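Local atomic coordinates of cellulose hydrolase (Bacillus licheniformis, PDB entry 4YZT), a protein that hydrolyses internal beta-1,4-glucosidic linkages of cellulose as a tri-modular family 5 endoglucanase. Residues A[461-473]-A[484-496]. Sequence-based numbering, arbitrary orientation.
Sequences TKLATVKGVVDST and WTPYLNYDEDFYE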
# COMPACT_ATOMS: atom_id res chain seq x y z
N THR A 461 -14.46 -18.88 -6.86
CA THR A 461 -13.09 -18.60 -7.25
C THR A 461 -12.85 -17.09 -7.30
O THR A 461 -13.80 -16.31 -7.31
CB THR A 461 -12.71 -19.23 -8.61
OG1 THR A 461 -13.42 -18.57 -9.66
CG2 THR A 461 -13.02 -20.71 -8.63
N LYS A 462 -11.58 -16.69 -7.32
CA LYS A 462 -11.20 -15.28 -7.32
C LYS A 462 -10.17 -15.02 -8.39
O LYS A 462 -9.30 -15.86 -8.66
CB LYS A 462 -10.65 -14.85 -5.96
CG LYS A 462 -11.54 -15.17 -4.77
CD LYS A 462 -10.75 -15.02 -3.48
CE LYS A 462 -11.64 -15.23 -2.26
NZ LYS A 462 -10.85 -15.06 -1.01
N LEU A 463 -10.22 -13.84 -9.00
CA LEU A 463 -9.24 -13.49 -10.03
C LEU A 463 -7.85 -13.31 -9.43
O LEU A 463 -7.68 -12.64 -8.40
CB LEU A 463 -9.66 -12.22 -10.76
CG LEU A 463 -8.73 -11.75 -11.87
CD1 LEU A 463 -8.63 -12.80 -12.98
CD2 LEU A 463 -9.24 -10.42 -12.40
N ALA A 464 -6.85 -13.93 -10.06
CA ALA A 464 -5.46 -13.82 -9.62
C ALA A 464 -4.62 -12.95 -10.56
O ALA A 464 -4.02 -11.95 -10.14
CB ALA A 464 -4.85 -15.20 -9.51
N THR A 465 -4.58 -13.34 -11.84
CA THR A 465 -3.88 -12.56 -12.85
C THR A 465 -4.42 -12.93 -14.24
O THR A 465 -5.28 -13.79 -14.37
CB THR A 465 -2.34 -12.79 -12.77
OG1 THR A 465 -1.67 -11.92 -13.70
CG2 THR A 465 -1.99 -14.22 -13.09
N VAL A 466 -3.93 -12.26 -15.28
CA VAL A 466 -4.39 -12.52 -16.63
C VAL A 466 -3.18 -12.48 -17.58
O VAL A 466 -2.32 -11.63 -17.42
CB VAL A 466 -5.43 -11.48 -17.12
CG1 VAL A 466 -6.06 -11.93 -18.45
CG2 VAL A 466 -6.50 -11.22 -16.07
N LYS A 467 -3.13 -13.39 -18.56
CA LYS A 467 -2.15 -13.26 -19.65
C LYS A 467 -2.89 -13.20 -20.98
O LYS A 467 -4.04 -13.67 -21.10
CB LYS A 467 -1.13 -14.41 -19.65
CG LYS A 467 -1.75 -15.80 -19.80
CD LYS A 467 -0.69 -16.86 -20.12
CE LYS A 467 -1.26 -18.28 -20.08
NZ LYS A 467 -0.20 -19.30 -20.33
N GLY A 468 -2.24 -12.61 -21.98
CA GLY A 468 -2.83 -12.45 -23.29
C GLY A 468 -1.81 -12.73 -24.37
O GLY A 468 -0.69 -12.21 -24.32
N VAL A 469 -2.21 -13.54 -25.35
CA VAL A 469 -1.31 -14.08 -26.36
C VAL A 469 -1.91 -13.88 -27.75
O VAL A 469 -3.12 -14.03 -27.92
CB VAL A 469 -1.04 -15.58 -26.09
CG1 VAL A 469 -0.42 -16.26 -27.27
CG2 VAL A 469 -0.18 -15.76 -24.83
N VAL A 470 -1.09 -13.52 -28.73
CA VAL A 470 -1.57 -13.43 -30.10
C VAL A 470 -1.60 -14.84 -30.68
O VAL A 470 -0.60 -15.55 -30.65
CB VAL A 470 -0.68 -12.52 -30.97
CG1 VAL A 470 -1.27 -12.37 -32.36
CG2 VAL A 470 -0.50 -11.16 -30.29
N ASP A 471 -2.75 -15.25 -31.20
CA ASP A 471 -2.93 -16.62 -31.67
C ASP A 471 -1.93 -17.03 -32.77
O ASP A 471 -1.31 -18.08 -32.69
CB ASP A 471 -4.35 -16.84 -32.17
CG ASP A 471 -5.38 -16.91 -31.06
OD1 ASP A 471 -5.00 -16.85 -29.87
OD2 ASP A 471 -6.58 -17.05 -31.38
N SER A 472 -1.79 -16.20 -33.80
CA SER A 472 -1.00 -16.60 -34.96
C SER A 472 0.49 -16.72 -34.65
O SER A 472 1.20 -17.48 -35.31
CB SER A 472 -1.19 -15.62 -36.12
OG SER A 472 -0.73 -14.33 -35.77
N THR A 473 0.96 -15.98 -33.65
CA THR A 473 2.40 -15.91 -33.37
C THR A 473 2.78 -16.48 -32.00
O THR A 473 3.91 -16.93 -31.81
CB THR A 473 2.90 -14.46 -33.44
OG1 THR A 473 2.38 -13.72 -32.32
CG2 THR A 473 2.44 -13.80 -34.73
N TRP A 484 8.78 -9.40 -22.95
CA TRP A 484 9.27 -10.67 -22.40
C TRP A 484 8.20 -11.55 -21.73
O TRP A 484 8.50 -12.68 -21.32
CB TRP A 484 10.38 -10.41 -21.38
CG TRP A 484 9.84 -9.82 -20.11
CD1 TRP A 484 9.46 -10.51 -18.99
CD2 TRP A 484 9.57 -8.43 -19.83
NE1 TRP A 484 8.99 -9.64 -18.03
CE2 TRP A 484 9.05 -8.36 -18.52
CE3 TRP A 484 9.73 -7.25 -20.56
CZ2 TRP A 484 8.68 -7.15 -17.93
CZ3 TRP A 484 9.38 -6.05 -19.96
CH2 TRP A 484 8.86 -6.01 -18.66
N THR A 485 6.98 -11.04 -21.60
CA THR A 485 5.92 -11.75 -20.90
C THR A 485 4.55 -11.45 -21.49
O THR A 485 4.30 -10.33 -21.95
CB THR A 485 5.90 -11.41 -19.38
OG1 THR A 485 4.84 -12.14 -18.74
CG2 THR A 485 5.64 -9.91 -19.14
N PRO A 486 3.66 -12.45 -21.48
CA PRO A 486 2.27 -12.24 -21.92
C PRO A 486 1.40 -11.80 -20.77
O PRO A 486 0.23 -11.46 -20.97
CB PRO A 486 1.86 -13.62 -22.43
CG PRO A 486 2.59 -14.55 -21.48
CD PRO A 486 3.93 -13.89 -21.24
N TYR A 487 1.96 -11.77 -19.56
CA TYR A 487 1.14 -11.45 -18.39
C TYR A 487 0.88 -9.95 -18.32
O TYR A 487 1.76 -9.12 -18.56
CB TYR A 487 1.79 -11.97 -17.10
CG TYR A 487 1.52 -13.45 -16.93
CD1 TYR A 487 2.41 -14.39 -17.42
CD2 TYR A 487 0.35 -13.89 -16.33
CE1 TYR A 487 2.16 -15.74 -17.29
CE2 TYR A 487 0.09 -15.24 -16.19
CZ TYR A 487 0.99 -16.16 -16.67
OH TYR A 487 0.74 -17.50 -16.53
N LEU A 488 -0.38 -9.62 -18.03
CA LEU A 488 -0.87 -8.25 -17.95
C LEU A 488 -0.75 -7.68 -16.54
O LEU A 488 -0.37 -8.39 -15.60
CB LEU A 488 -2.34 -8.19 -18.41
CG LEU A 488 -2.66 -8.82 -19.78
CD1 LEU A 488 -4.15 -8.70 -20.06
CD2 LEU A 488 -1.88 -8.13 -20.88
N ASN A 489 -1.09 -6.41 -16.38
CA ASN A 489 -0.94 -5.71 -15.09
C ASN A 489 -2.28 -5.35 -14.46
O ASN A 489 -3.15 -4.78 -15.11
CB ASN A 489 -0.11 -4.44 -15.26
CG ASN A 489 1.34 -4.72 -15.67
OD1 ASN A 489 1.83 -5.84 -15.57
ND2 ASN A 489 2.04 -3.67 -16.11
N TYR A 490 -2.43 -5.69 -13.18
CA TYR A 490 -3.65 -5.35 -12.44
C TYR A 490 -4.05 -3.88 -12.57
O TYR A 490 -3.20 -2.99 -12.55
CB TYR A 490 -3.48 -5.70 -10.97
CG TYR A 490 -4.62 -5.23 -10.09
CD1 TYR A 490 -5.87 -5.83 -10.16
CD2 TYR A 490 -4.45 -4.17 -9.20
CE1 TYR A 490 -6.93 -5.40 -9.36
CE2 TYR A 490 -5.50 -3.74 -8.39
CZ TYR A 490 -6.74 -4.36 -8.48
OH TYR A 490 -7.78 -3.94 -7.69
N ASP A 491 -5.36 -3.66 -12.74
CA ASP A 491 -6.00 -2.35 -12.76
C ASP A 491 -5.79 -1.64 -14.10
O ASP A 491 -6.77 -1.27 -14.74
CB ASP A 491 -5.51 -1.46 -11.60
CG ASP A 491 -6.56 -0.45 -11.14
OD1 ASP A 491 -7.77 -0.72 -11.26
OD2 ASP A 491 -6.15 0.62 -10.64
N GLU A 492 -4.55 -1.45 -14.55
CA GLU A 492 -4.37 -0.75 -15.83
C GLU A 492 -4.79 -1.65 -17.00
O GLU A 492 -5.27 -1.14 -18.02
CB GLU A 492 -2.94 -0.24 -16.00
CG GLU A 492 -1.89 -1.29 -16.25
CD GLU A 492 -0.48 -0.71 -16.28
OE1 GLU A 492 0.42 -1.38 -16.83
OE2 GLU A 492 -0.26 0.41 -15.75
N ASP A 493 -4.66 -2.97 -16.84
CA ASP A 493 -5.02 -3.90 -17.91
C ASP A 493 -6.27 -4.74 -17.62
O ASP A 493 -6.98 -5.14 -18.54
CB ASP A 493 -3.88 -4.87 -18.20
CG ASP A 493 -2.64 -4.18 -18.74
OD1 ASP A 493 -2.79 -3.13 -19.40
OD2 ASP A 493 -1.54 -4.71 -18.53
N PHE A 494 -6.52 -5.05 -16.35
CA PHE A 494 -7.66 -5.92 -16.04
C PHE A 494 -8.20 -5.70 -14.64
O PHE A 494 -7.52 -5.16 -13.77
CB PHE A 494 -7.28 -7.41 -16.20
CG PHE A 494 -6.23 -7.90 -15.20
CD1 PHE A 494 -6.60 -8.29 -13.91
CD2 PHE A 494 -4.90 -7.97 -15.56
CE1 PHE A 494 -5.65 -8.73 -13.00
CE2 PHE A 494 -3.94 -8.42 -14.65
CZ PHE A 494 -4.32 -8.81 -13.37
N TYR A 495 -9.42 -6.14 -14.42
CA TYR A 495 -9.98 -6.16 -13.07
C TYR A 495 -11.17 -7.09 -12.98
O TYR A 495 -11.73 -7.53 -13.99
CB TYR A 495 -10.37 -4.75 -12.60
CG TYR A 495 -11.37 -4.01 -13.49
CD1 TYR A 495 -10.96 -3.36 -14.65
CD2 TYR A 495 -12.71 -3.94 -13.13
CE1 TYR A 495 -11.89 -2.68 -15.45
CE2 TYR A 495 -13.65 -3.26 -13.94
CZ TYR A 495 -13.22 -2.63 -15.09
OH TYR A 495 -14.14 -1.95 -15.87
N GLU A 496 -11.53 -7.41 -11.73
CA GLU A 496 -12.77 -8.09 -11.40
C GLU A 496 -13.70 -7.10 -10.71
O GLU A 496 -13.26 -6.32 -9.86
CB GLU A 496 -12.51 -9.30 -10.50
CG GLU A 496 -13.79 -9.99 -10.01
CD GLU A 496 -13.54 -11.10 -8.98
OE1 GLU A 496 -14.54 -11.60 -8.42
OE2 GLU A 496 -12.37 -11.48 -8.75
O HOH W 1 -15.12 -13.84 -7.11
O HOH W 2 -0.55 -9.50 -13.10
O HOH W 3 1.74 -19.20 -18.49
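Val466 CG2 sits over one face of the Phe494 ring, 3.6 Å from the ring centroid and 17° off the ring normal, a CH-pi contact. A chi1 of -170° sets CG2 anti to the carbonyl carbon, beside the backbone N, where it meets the ring. Tyr490 CA covers the opposite ring face, and Leu463 CD2 reaches Phe494 CD1 at 3.7 Å. Replacing Phe494 by alanine would probably open a gap between Val466 and Tyr490 and leave Val466 CG2 and Leu463 CD2 without their aromatic partner.

A second CH-pi contact puts Lys467 CB over the centre of the Tyr487 ring, 3.7 Å from its centroid. The extended lysine chain then runs on toward the phenol end, where a water joins Lys467 NZ to Tyr487 OH; that hydroxyl also bonds Glu520. The backbones bridge once, at Lys467 and Tyr487: Leu488 N gives a nearly straight bond (175°) to Val466 O at 2.9 Å, and Gly468 N bonds Pro486 O. Farther along, Glu496 OE2 accepts from Leu463 N at 3.2 Å, on the syn side but tilted well out of the carboxylate plane.

Strand 462-470 is the outermost strand of its mixed sheet, pairing with strand 515-522, while strand 494-497 belongs to a separate antiparallel sheet beside strand 500-503.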